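Long-range contacts in AvrRxo1-ORF1 (Xanthomonas oryzae pv. oryzicola, PDB 4Z8T), which acts as a type III effector with a polynucleotide kinase domain, probably a P-loop phosphotransferase, and forms a complex with AvrRxo1-ORF2: residues T66-R71 / K179-D184; R159-Y164 / F217-S222; N239-G244 / S256-E261; V252-V257 / E268-I273. One frame throughout, in Å; residues are numbered along the deposited sequence.

Contact 1 of 4, residues T66-R71 / K179-D184; sequences TLFALR and KVELCD. With ACT (acetate ion), chain I.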
# COMPACT_ATOMS: atom_id res chain seq x y z
N THR A 66 -6.96 -3.02 38.51
CA THR A 66 -6.54 -2.97 37.12
C THR A 66 -7.55 -2.16 36.33
O THR A 66 -8.75 -2.20 36.61
CB THR A 66 -6.47 -4.42 36.53
OG1 THR A 66 -5.42 -5.15 37.18
CG2 THR A 66 -6.17 -4.41 35.03
N LEU A 67 -7.04 -1.39 35.37
CA LEU A 67 -7.87 -0.77 34.34
C LEU A 67 -7.67 -1.61 33.09
O LEU A 67 -6.59 -1.60 32.50
CB LEU A 67 -7.42 0.68 34.10
CG LEU A 67 -8.24 1.63 33.22
CD1 LEU A 67 -7.81 3.09 33.47
CD2 LEU A 67 -8.08 1.31 31.76
N PHE A 68 -8.69 -2.36 32.70
CA PHE A 68 -8.62 -3.13 31.46
C PHE A 68 -9.06 -2.21 30.33
O PHE A 68 -10.20 -1.72 30.33
CB PHE A 68 -9.57 -4.33 31.50
CG PHE A 68 -9.13 -5.42 32.43
CD1 PHE A 68 -9.53 -5.41 33.76
CD2 PHE A 68 -8.30 -6.44 31.99
CE1 PHE A 68 -9.12 -6.42 34.63
CE2 PHE A 68 -7.89 -7.44 32.85
CZ PHE A 68 -8.30 -7.43 34.18
N ALA A 69 -8.16 -1.95 29.39
CA ALA A 69 -8.42 -1.02 28.30
C ALA A 69 -8.48 -1.83 27.01
O ALA A 69 -7.55 -2.56 26.68
CB ALA A 69 -7.30 0.04 28.22
N LEU A 70 -9.60 -1.74 26.30
CA LEU A 70 -9.74 -2.41 25.02
C LEU A 70 -9.70 -1.34 23.93
O LEU A 70 -10.70 -0.69 23.64
CB LEU A 70 -11.06 -3.18 24.95
CG LEU A 70 -11.31 -4.04 26.19
CD1 LEU A 70 -12.69 -4.70 26.16
CD2 LEU A 70 -10.22 -5.08 26.29
N ARG A 71 -8.52 -1.16 23.34
CA ARG A 71 -8.30 -0.16 22.30
C ARG A 71 -8.60 -0.75 20.94
O ARG A 71 -8.26 -1.90 20.66
CB ARG A 71 -6.82 0.25 22.33
CG ARG A 71 -6.45 1.35 21.34
CD ARG A 71 -5.03 1.87 21.58
NE ARG A 71 -4.79 3.06 20.77
CZ ARG A 71 -4.26 3.06 19.55
NH1 ARG A 71 -3.90 1.93 18.96
NH2 ARG A 71 -4.12 4.21 18.90
N LYS A 179 -3.19 -1.00 37.71
CA LYS A 179 -2.37 -1.41 36.57
C LYS A 179 -3.19 -1.13 35.31
O LYS A 179 -4.41 -1.08 35.39
CB LYS A 179 -2.08 -2.91 36.62
CG LYS A 179 -1.13 -3.34 37.70
CD LYS A 179 0.28 -2.91 37.35
CE LYS A 179 1.27 -3.49 38.34
NZ LYS A 179 2.61 -2.85 38.18
N VAL A 180 -2.52 -0.94 34.18
CA VAL A 180 -3.22 -0.87 32.90
C VAL A 180 -2.97 -2.16 32.13
O VAL A 180 -1.82 -2.47 31.80
CB VAL A 180 -2.76 0.33 32.05
CG1 VAL A 180 -3.47 0.32 30.70
CG2 VAL A 180 -3.04 1.62 32.78
N GLU A 181 -4.03 -2.91 31.85
CA GLU A 181 -3.92 -4.09 31.02
C GLU A 181 -4.58 -3.73 29.70
O GLU A 181 -5.79 -3.59 29.63
CB GLU A 181 -4.63 -5.28 31.67
CG GLU A 181 -4.41 -6.59 30.97
CD GLU A 181 -3.00 -7.15 31.16
OE1 GLU A 181 -2.27 -6.72 32.10
OE2 GLU A 181 -2.62 -8.04 30.35
N LEU A 182 -3.78 -3.54 28.66
CA LEU A 182 -4.29 -2.99 27.42
C LEU A 182 -4.21 -4.02 26.31
O LEU A 182 -3.14 -4.57 26.02
CB LEU A 182 -3.53 -1.72 27.03
CG LEU A 182 -4.22 -0.89 25.94
CD1 LEU A 182 -3.94 0.59 26.16
CD2 LEU A 182 -3.81 -1.30 24.53
N CYS A 183 -5.36 -4.29 25.69
CA CYS A 183 -5.40 -5.08 24.47
C CYS A 183 -5.80 -4.14 23.37
O CYS A 183 -6.76 -3.39 23.50
CB CYS A 183 -6.44 -6.20 24.57
SG CYS A 183 -5.83 -7.67 25.42
N ASP A 184 -5.03 -4.17 22.29
CA ASP A 184 -5.20 -3.26 21.16
C ASP A 184 -5.52 -4.17 19.97
O ASP A 184 -4.78 -5.10 19.68
CB ASP A 184 -3.87 -2.53 20.96
CG ASP A 184 -3.95 -1.39 19.97
OD1 ASP A 184 -5.05 -1.10 19.45
OD2 ASP A 184 -2.89 -0.78 19.72
C ACT I . 1.24 0.44 39.08
O ACT I . 2.00 -0.56 39.15
OXT ACT I . 0.18 0.36 39.74
CH3 ACT I . 1.62 1.64 38.26
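Arg71 and Asp184 lie side by side and point the same way, each with CG anti to its backbone N. The extended chain of Arg71 carries NH1 to 3.0 Å from Asp184 OD2 in a salt bridge, with a second, weak bond to OD1. OD2 stands near the guanidinium plane, but the two flat groups are turned 80° apart, so this is no coplanar fork-to-fork pair. Both ends have further partners: Arg71 NE and NH2 go to the carbonyls of Leu160, Ser161 and Val220, and Asp184 OD2 also meets Tyr240 OH and Arg224.

On the same face Ala69 CB rests 3.9 Å from Leu182 CG, and Leu182 CD2 touches Arg71 CB. On the other face Phe68 and Glu181 run alongside each other; Glu181 CB is 3.9 Å from Phe68 CD2, while Thr66 CG2 sits over one ring face. The bend of Glu181 at chi2 takes its carboxylate away from Phe68, and OE1 meets Asn239 ND2.

Five backbone hydrogen bonds fix this register, the shortest from Leu67 N to Lys179 O at 2.6 Å, with an N-H...O angle of 176°. The strand axes run parallel within 20°. Such adjacent parallel strands are the core of a P-loop NTPase fold, where 66-71 leads into a probable Walker A loop and Leu70 O receives Lys78 NZ.

Contact 2 of 4, residues R159-Y164 / F217-S222; sequences RLSREY and FVAVRS. With SO4 (sulfate ion), chain C; SO4 (sulfate ion), chain F.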
# COMPACT_ATOMS: atom_id res chain seq x y z
N ARG A 159 -12.66 3.56 21.68
CA ARG A 159 -11.67 3.49 20.61
C ARG A 159 -10.26 3.76 21.13
O ARG A 159 -9.31 3.09 20.71
CB ARG A 159 -12.01 4.45 19.47
CG ARG A 159 -11.09 4.28 18.26
CD ARG A 159 -11.48 5.16 17.07
NE ARG A 159 -12.77 4.77 16.52
CZ ARG A 159 -13.92 5.37 16.79
NH1 ARG A 159 -13.95 6.39 17.63
NH2 ARG A 159 -15.05 4.93 16.26
N LEU A 160 -10.15 4.75 22.02
CA LEU A 160 -8.88 5.14 22.66
C LEU A 160 -7.80 5.42 21.62
O LEU A 160 -6.64 5.01 21.80
CB LEU A 160 -8.40 4.07 23.65
CG LEU A 160 -9.38 3.73 24.78
CD1 LEU A 160 -8.90 2.51 25.56
CD2 LEU A 160 -9.57 4.93 25.71
N SER A 161 -8.16 6.12 20.55
CA SER A 161 -7.22 6.28 19.45
C SER A 161 -6.09 7.24 19.80
O SER A 161 -4.91 6.90 19.63
CB SER A 161 -7.94 6.64 18.14
OG SER A 161 -8.66 7.86 18.21
N ARG A 162 -6.44 8.40 20.35
CA ARG A 162 -5.48 9.51 20.38
C ARG A 162 -4.64 9.65 21.64
O ARG A 162 -4.99 9.14 22.70
CB ARG A 162 -6.20 10.82 20.07
CG ARG A 162 -6.97 10.74 18.78
CD ARG A 162 -7.34 12.09 18.24
NE ARG A 162 -8.30 11.95 17.15
CZ ARG A 162 -7.97 11.82 15.87
NH1 ARG A 162 -8.92 11.68 14.96
NH2 ARG A 162 -6.69 11.83 15.51
N GLU A 163 -3.51 10.34 21.49
CA GLU A 163 -2.57 10.51 22.59
C GLU A 163 -3.22 11.07 23.85
O GLU A 163 -3.01 10.54 24.94
CB GLU A 163 -1.39 11.40 22.18
CG GLU A 163 -0.43 10.77 21.19
CD GLU A 163 0.82 11.60 20.99
OE1 GLU A 163 1.61 11.27 20.08
OE2 GLU A 163 1.01 12.57 21.75
N TYR A 164 -4.03 12.11 23.71
CA TYR A 164 -4.62 12.73 24.90
C TYR A 164 -5.51 11.76 25.67
O TYR A 164 -5.55 11.80 26.90
CB TYR A 164 -5.37 14.03 24.58
CG TYR A 164 -6.72 13.89 23.92
CD1 TYR A 164 -6.84 13.87 22.54
CD2 TYR A 164 -7.89 13.84 24.67
CE1 TYR A 164 -8.07 13.76 21.93
CE2 TYR A 164 -9.12 13.73 24.07
CZ TYR A 164 -9.20 13.69 22.70
OH TYR A 164 -10.42 13.59 22.07
N PHE A 217 -10.11 4.64 12.03
CA PHE A 217 -9.06 3.75 11.53
C PHE A 217 -7.75 4.51 11.42
O PHE A 217 -6.71 4.03 11.87
CB PHE A 217 -9.49 3.23 10.17
CG PHE A 217 -8.42 2.46 9.43
CD1 PHE A 217 -8.25 1.11 9.66
CD2 PHE A 217 -7.66 3.07 8.44
CE1 PHE A 217 -7.29 0.40 8.96
CE2 PHE A 217 -6.71 2.36 7.74
CZ PHE A 217 -6.52 1.02 8.00
N VAL A 218 -7.81 5.68 10.80
CA VAL A 218 -6.62 6.49 10.65
C VAL A 218 -6.01 6.84 12.01
O VAL A 218 -4.81 6.67 12.23
CB VAL A 218 -6.91 7.77 9.86
CG1 VAL A 218 -5.72 8.72 9.93
CG2 VAL A 218 -7.24 7.42 8.41
N ALA A 219 -6.86 7.28 12.94
CA ALA A 219 -6.41 7.68 14.27
C ALA A 219 -5.81 6.51 15.05
O ALA A 219 -4.76 6.65 15.67
CB ALA A 219 -7.53 8.30 15.04
N VAL A 220 -6.48 5.37 15.03
CA VAL A 220 -6.01 4.24 15.82
C VAL A 220 -4.67 3.72 15.32
O VAL A 220 -3.80 3.37 16.11
CB VAL A 220 -7.08 3.11 15.94
CG1 VAL A 220 -7.11 2.26 14.71
CG2 VAL A 220 -6.82 2.26 17.19
N ARG A 221 -4.48 3.71 14.01
CA ARG A 221 -3.23 3.25 13.46
C ARG A 221 -2.11 4.27 13.67
O ARG A 221 -1.00 3.90 14.05
CB ARG A 221 -3.38 2.87 11.99
CG ARG A 221 -4.16 1.57 11.83
CD ARG A 221 -3.67 0.83 10.65
NE ARG A 221 -4.31 -0.48 10.50
CZ ARG A 221 -4.26 -1.17 9.37
NH1 ARG A 221 -3.61 -0.68 8.32
NH2 ARG A 221 -4.87 -2.35 9.30
N SER A 222 -2.40 5.54 13.41
CA SER A 222 -1.36 6.58 13.46
C SER A 222 -0.77 6.76 14.86
O SER A 222 0.40 7.15 15.01
CB SER A 222 -1.90 7.92 12.96
OG SER A 222 -2.22 7.84 11.58
S SO4 C . -11.67 8.53 19.66
O1 SO4 C . -10.67 7.54 20.04
O2 SO4 C . -11.97 8.46 18.23
O3 SO4 C . -11.17 9.88 19.96
O4 SO4 C . -12.90 8.31 20.42
S SO4 F . -4.70 -3.36 5.81
O1 SO4 F . -4.81 -4.35 4.75
O2 SO4 F . -3.43 -2.64 5.73
O3 SO4 F . -4.78 -4.02 7.11
O4 SO4 F . -5.79 -2.39 5.70
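Van der Waals contact carries the direct meeting of 159-164 with 217-222, for no hydrogen bond crosses between them. The methyl of Ala219 is the centre of it: Ser161 OG comes to 3.4 Å from Ala219 CB, and Ser161 CB is nearly as near. The Arg162 guanidinium also lays one face on this methyl, its CZ 3.6 Å from Ala219 CB. Arg162 has an extended chain from CG to NE, which brings that group back to the helix although its CB does not point there. Val220 adds its CB, 4.2 Å from Ser161 CB.

Polar links between the two run through a third party, Arg71, whose guanidinium ties the loop to the end of helix 210-222. This is the turn between strand 154-157 and helix 163-176 of the zeta-toxin-like P-loop fold. Arg162 occupies the N-cap position of that helix, and its N is bonded to Glu165.

Hydrogen bonds hold two sulfates, probably from the crystallisation liquor. One is gripped by Ser161 through both N and OG, the Ser161 OG to O1 distance being 2.7 Å; the OG reaches it from the crowded position between N and C (chi1 60°). Arg159 NH1 reaches O2 of that sulfate at 2.9 Å, with the ion at the guanidinium edge. At the other sulfate Arg221 NH2 meets O3 at 2.8 Å, and Phe217 CZ lies over one face of the Arg221 guanidinium. Arg221 NH2 also forms a salt bridge with Asp186 OD2, while Arg159 NH2 is hydrogen-bonded to Thr74 OG1 and to Ser98 O of the AvrRxo1-ORF2 chain.

Contact 3 of 4, residues N239-G244 / S256-E261; sequences NYRLFG and SVIGGE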
# COMPACT_ATOMS: atom_id res chain seq x y z
N ASN A 239 0.56 -4.20 31.13
CA ASN A 239 0.95 -4.99 29.97
C ASN A 239 0.18 -4.56 28.74
O ASN A 239 -0.92 -4.02 28.85
CB ASN A 239 0.73 -6.48 30.24
CG ASN A 239 1.57 -6.98 31.40
OD1 ASN A 239 2.79 -6.86 31.38
ND2 ASN A 239 0.91 -7.48 32.44
N TYR A 240 0.78 -4.80 27.58
CA TYR A 240 0.22 -4.41 26.28
C TYR A 240 0.27 -5.59 25.31
O TYR A 240 1.30 -6.25 25.18
CB TYR A 240 1.02 -3.24 25.69
CG TYR A 240 0.62 -2.89 24.28
CD1 TYR A 240 1.18 -3.55 23.19
CD2 TYR A 240 -0.33 -1.90 24.03
CE1 TYR A 240 0.80 -3.26 21.90
CE2 TYR A 240 -0.71 -1.59 22.72
CZ TYR A 240 -0.14 -2.28 21.67
OH TYR A 240 -0.50 -1.98 20.37
N ARG A 241 -0.84 -5.85 24.62
CA ARG A 241 -0.84 -6.83 23.53
C ARG A 241 -1.57 -6.25 22.35
O ARG A 241 -2.62 -5.61 22.51
CB ARG A 241 -1.54 -8.12 23.96
CG ARG A 241 -0.72 -8.99 24.90
CD ARG A 241 -1.53 -10.20 25.37
NE ARG A 241 -2.55 -9.78 26.34
CZ ARG A 241 -3.65 -10.48 26.60
NH1 ARG A 241 -3.88 -11.61 25.95
NH2 ARG A 241 -4.53 -10.02 27.48
N LEU A 242 -1.01 -6.46 21.16
CA LEU A 242 -1.60 -5.98 19.92
C LEU A 242 -1.99 -7.17 19.08
O LEU A 242 -1.16 -8.02 18.79
CB LEU A 242 -0.57 -5.18 19.13
CG LEU A 242 -0.95 -4.82 17.68
CD1 LEU A 242 -2.22 -3.96 17.60
CD2 LEU A 242 0.24 -4.07 17.07
N PHE A 243 -3.26 -7.22 18.67
CA PHE A 243 -3.72 -8.33 17.82
C PHE A 243 -4.13 -7.74 16.50
O PHE A 243 -4.81 -6.73 16.48
CB PHE A 243 -4.92 -9.04 18.45
CG PHE A 243 -4.60 -9.75 19.73
CD1 PHE A 243 -4.10 -11.05 19.71
CD2 PHE A 243 -4.76 -9.12 20.95
CE1 PHE A 243 -3.79 -11.71 20.91
CE2 PHE A 243 -4.45 -9.77 22.14
CZ PHE A 243 -3.97 -11.05 22.12
N GLY A 244 -3.70 -8.37 15.41
CA GLY A 244 -4.05 -7.91 14.08
C GLY A 244 -4.76 -9.02 13.35
O GLY A 244 -4.90 -10.12 13.89
N SER A 256 3.91 -7.11 21.57
CA SER A 256 3.51 -7.18 22.97
C SER A 256 4.53 -6.58 23.90
O SER A 256 5.73 -6.60 23.62
CB SER A 256 3.23 -8.64 23.38
OG SER A 256 4.39 -9.45 23.26
N VAL A 257 4.06 -6.05 25.02
CA VAL A 257 4.97 -5.67 26.09
C VAL A 257 4.41 -6.31 27.35
O VAL A 257 3.40 -5.85 27.87
CB VAL A 257 5.08 -4.15 26.26
CG1 VAL A 257 6.23 -3.83 27.24
CG2 VAL A 257 5.32 -3.45 24.92
N ILE A 258 5.08 -7.36 27.81
CA ILE A 258 4.58 -8.18 28.92
C ILE A 258 5.70 -8.38 29.93
O ILE A 258 6.76 -8.93 29.60
CB ILE A 258 4.12 -9.54 28.39
CG1 ILE A 258 2.93 -9.36 27.44
CG2 ILE A 258 3.66 -10.46 29.54
CD1 ILE A 258 2.56 -10.63 26.70
N GLY A 259 5.46 -7.94 31.17
CA GLY A 259 6.48 -7.99 32.20
C GLY A 259 7.68 -7.16 31.78
O GLY A 259 8.82 -7.47 32.13
N GLY A 260 7.40 -6.11 31.02
CA GLY A 260 8.44 -5.19 30.57
C GLY A 260 9.17 -5.65 29.32
O GLY A 260 9.99 -4.91 28.77
N GLU A 261 8.88 -6.85 28.86
CA GLU A 261 9.60 -7.40 27.72
C GLU A 261 8.85 -7.10 26.42
O GLU A 261 7.67 -7.45 26.29
CB GLU A 261 9.78 -8.91 27.90
CG GLU A 261 10.58 -9.59 26.81
CD GLU A 261 11.46 -10.72 27.34
OE1 GLU A 261 11.94 -10.64 28.49
OE2 GLU A 261 11.67 -11.70 26.59
O HOH W 1 4.90 -4.94 30.49
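Tyr240 and Val257 form an antiparallel hydrogen-bonded pair in which each backbone N-H meets the other's carbonyl. Tyr240 N lies 2.8 Å from Val257 O, and the donor is in the carbonyl plane. The return bond, Val257 N to Tyr240 O, is equally short and falls on a lone pair. Beside them their CB atoms touch on one face of the sheet, while Arg241 and Ser256 make the adjoining non-hydrogen-bonded pair.

Asn239 satisfies the turn with its side chain. Its OD1 accepts Gly259 N at 2.9 Å, nearly straight at 167°, from above the amide plane. A water hydrogen-bonded to Asn239 OD1 at 3.0 Å also accepts Gly260 N at 2.8 Å, so that the N-H of both glycines is accounted for; the other branch of the amide, ND2, is taken by Glu181.

The other polar ends are met outside the pair of segments: Tyr240 OH by Asp184, Ser256 OG by Glu265, and Arg241 NH1 by Lys85 O, with only a long, weak ion pair from Arg241 NH2 to Glu181. Arg241 contributes its CG to packing, 4.1 Å from Ile258 CD1.

Ile258 and Glu261 close a type I' turn with bonds both ways, Ile258 N to Glu261 O at 3.0 Å; positive phi at Gly259 and Gly260 suits it. Antiparallel strands 238-245, 251-258 and 261-263 thus form a meander of hairpins on the edge of the mixed sheet, the last joined by a tight two-residue turn.

Contact 4 of 4, residues V252-V257 / E268-I273; sequences VMVASV and ELYEKI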
# COMPACT_ATOMS: atom_id res chain seq x y z
N VAL A 252 -4.31 -12.58 15.23
CA VAL A 252 -3.03 -13.14 15.63
C VAL A 252 -2.29 -12.08 16.43
O VAL A 252 -2.51 -10.89 16.24
CB VAL A 252 -2.18 -13.55 14.41
CG1 VAL A 252 -2.85 -14.69 13.65
CG2 VAL A 252 -2.00 -12.37 13.50
N MSE A 253 -1.42 -12.54 17.33
CA MSE A 253 -0.60 -11.62 18.11
C MSE A 253 0.44 -10.99 17.20
O MSE A 253 1.10 -11.67 16.41
CB MSE A 253 0.11 -12.37 19.22
CG MSE A 253 1.02 -11.51 20.02
SE MSE A 253 0.01 -10.67 21.43
CE MSE A 253 -0.54 -12.25 22.50
N VAL A 254 0.60 -9.67 17.33
CA VAL A 254 1.49 -8.95 16.44
C VAL A 254 2.68 -8.34 17.20
O VAL A 254 3.82 -8.44 16.76
CB VAL A 254 0.72 -7.85 15.69
CG1 VAL A 254 1.70 -6.94 14.91
CG2 VAL A 254 -0.26 -8.49 14.72
N ALA A 255 2.40 -7.71 18.33
CA ALA A 255 3.47 -7.16 19.18
C ALA A 255 2.98 -7.17 20.62
O ALA A 255 1.78 -7.20 20.87
CB ALA A 255 3.84 -5.73 18.74
N SER A 256 3.91 -7.11 21.57
CA SER A 256 3.51 -7.18 22.97
C SER A 256 4.53 -6.58 23.90
O SER A 256 5.73 -6.60 23.62
CB SER A 256 3.23 -8.64 23.38
OG SER A 256 4.39 -9.45 23.26
N VAL A 257 4.06 -6.05 25.02
CA VAL A 257 4.97 -5.67 26.09
C VAL A 257 4.41 -6.31 27.35
O VAL A 257 3.40 -5.85 27.87
CB VAL A 257 5.08 -4.15 26.26
CG1 VAL A 257 6.23 -3.83 27.24
CG2 VAL A 257 5.32 -3.45 24.92
N GLU A 268 5.67 -8.49 9.80
CA GLU A 268 4.97 -8.04 8.60
C GLU A 268 3.72 -7.28 8.95
O GLU A 268 3.47 -6.18 8.45
CB GLU A 268 4.57 -9.26 7.75
CG GLU A 268 3.80 -8.90 6.49
CD GLU A 268 3.60 -10.08 5.57
OE1 GLU A 268 3.67 -11.24 6.05
OE2 GLU A 268 3.38 -9.85 4.36
N LEU A 269 2.89 -7.87 9.81
CA LEU A 269 1.69 -7.19 10.23
C LEU A 269 2.01 -5.92 11.02
O LEU A 269 1.28 -4.94 10.90
CB LEU A 269 0.77 -8.11 11.04
CG LEU A 269 -0.23 -8.95 10.24
CD1 LEU A 269 -1.01 -9.82 11.21
CD2 LEU A 269 -1.16 -8.04 9.44
N TYR A 270 3.07 -5.93 11.82
CA TYR A 270 3.40 -4.76 12.64
C TYR A 270 3.70 -3.56 11.76
O TYR A 270 3.25 -2.44 12.03
CB TYR A 270 4.60 -5.07 13.53
CG TYR A 270 4.86 -4.09 14.66
CD1 TYR A 270 3.84 -3.59 15.44
CD2 TYR A 270 6.16 -3.69 14.96
CE1 TYR A 270 4.09 -2.71 16.50
CE2 TYR A 270 6.42 -2.80 16.01
CZ TYR A 270 5.39 -2.31 16.77
OH TYR A 270 5.66 -1.45 17.81
N GLU A 271 4.46 -3.80 10.69
CA GLU A 271 4.74 -2.75 9.71
C GLU A 271 3.43 -2.23 9.11
O GLU A 271 3.23 -1.02 8.95
CB GLU A 271 5.70 -3.26 8.63
CG GLU A 271 6.11 -2.19 7.61
CD GLU A 271 7.14 -2.68 6.61
OE1 GLU A 271 7.51 -3.87 6.65
OE2 GLU A 271 7.58 -1.86 5.75
N LYS A 272 2.55 -3.13 8.79
CA LYS A 272 1.32 -2.72 8.20
C LYS A 272 0.33 -1.95 9.08
O LYS A 272 -0.22 -0.97 8.70
CB LYS A 272 0.67 -3.94 7.52
CG LYS A 272 -0.58 -3.69 6.82
CD LYS A 272 -1.29 -4.99 6.46
CE LYS A 272 -0.74 -5.56 5.17
NZ LYS A 272 -0.28 -4.49 4.25
N ILE A 273 0.15 -2.43 10.29
CA ILE A 273 -0.96 -1.95 11.11
C ILE A 273 -0.57 -0.78 12.02
O ILE A 273 -1.33 -0.38 12.91
CB ILE A 273 -1.68 -3.10 11.87
CG1 ILE A 273 -0.83 -3.63 13.02
CG2 ILE A 273 -2.09 -4.22 10.87
CD1 ILE A 273 -1.51 -4.75 13.83
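Helix 267-272 packs across strand 251-258 of the beta hairpin; the axes of segments 252-257 and 268-272 come within 7.8 Å and are inclined at 76°. Val254 is central to the contact. Its CG1 presses on the helix backbone, 3.5 Å from Tyr270 N, and also touches Tyr270 CB, while CG2 meets Leu269 CB and CD1. The Leu269 side chain crosses those of Val252 and Val254 at about a right angle, and its CD1 reaches Val252 CG2 at 3.6 Å. Ile273 CD1 closes against Val254 from the end of the helix.

Next to this, Ala255 CB makes a CH-pi contact over a face of the Tyr270 ring, 4.1 Å from its centroid and 26° off the normal. That Val254 and Ala255 both point to the helix follows from a classic beta bulge: Val254 has a near-helical psi of -46°, and the two residues stand opposite Leu242.

Further out, Leu269 N is held by Asn266 OD1, and Ile273 O by Arg224 NH1. Met225 and Ile228 of helix 224-233 and Phe262 pack on Tyr270, whose hydroxyl leaves the apolar cluster to hydrogen-bond His13 ND1 of the AvrRxo1-ORF2 chain.

Contacts 1, 3 and 4 share one mixed sheet. Contact 1 is its parallel part, whereas contact 3 is antiparallel and ends in an exposed turn. Contacts 1, 2 and 4 are buried, contact 3 only partly so. Contacts 3 and 4 both use strand 251-258: one spends its backbone polar groups on the neighbouring strand, the other its side chains on a helix, with no hydrogen bond across. Contact 2 lies beyond the ends of the parallel strands, and its loop and helix are tied to contact 1 through Arg71. AvrRxo1-ORF2 reaches contacts 2 and 4, and a second copy of this protein also reaches contact 4; no other chain of the assembly touches contacts 1 and 3.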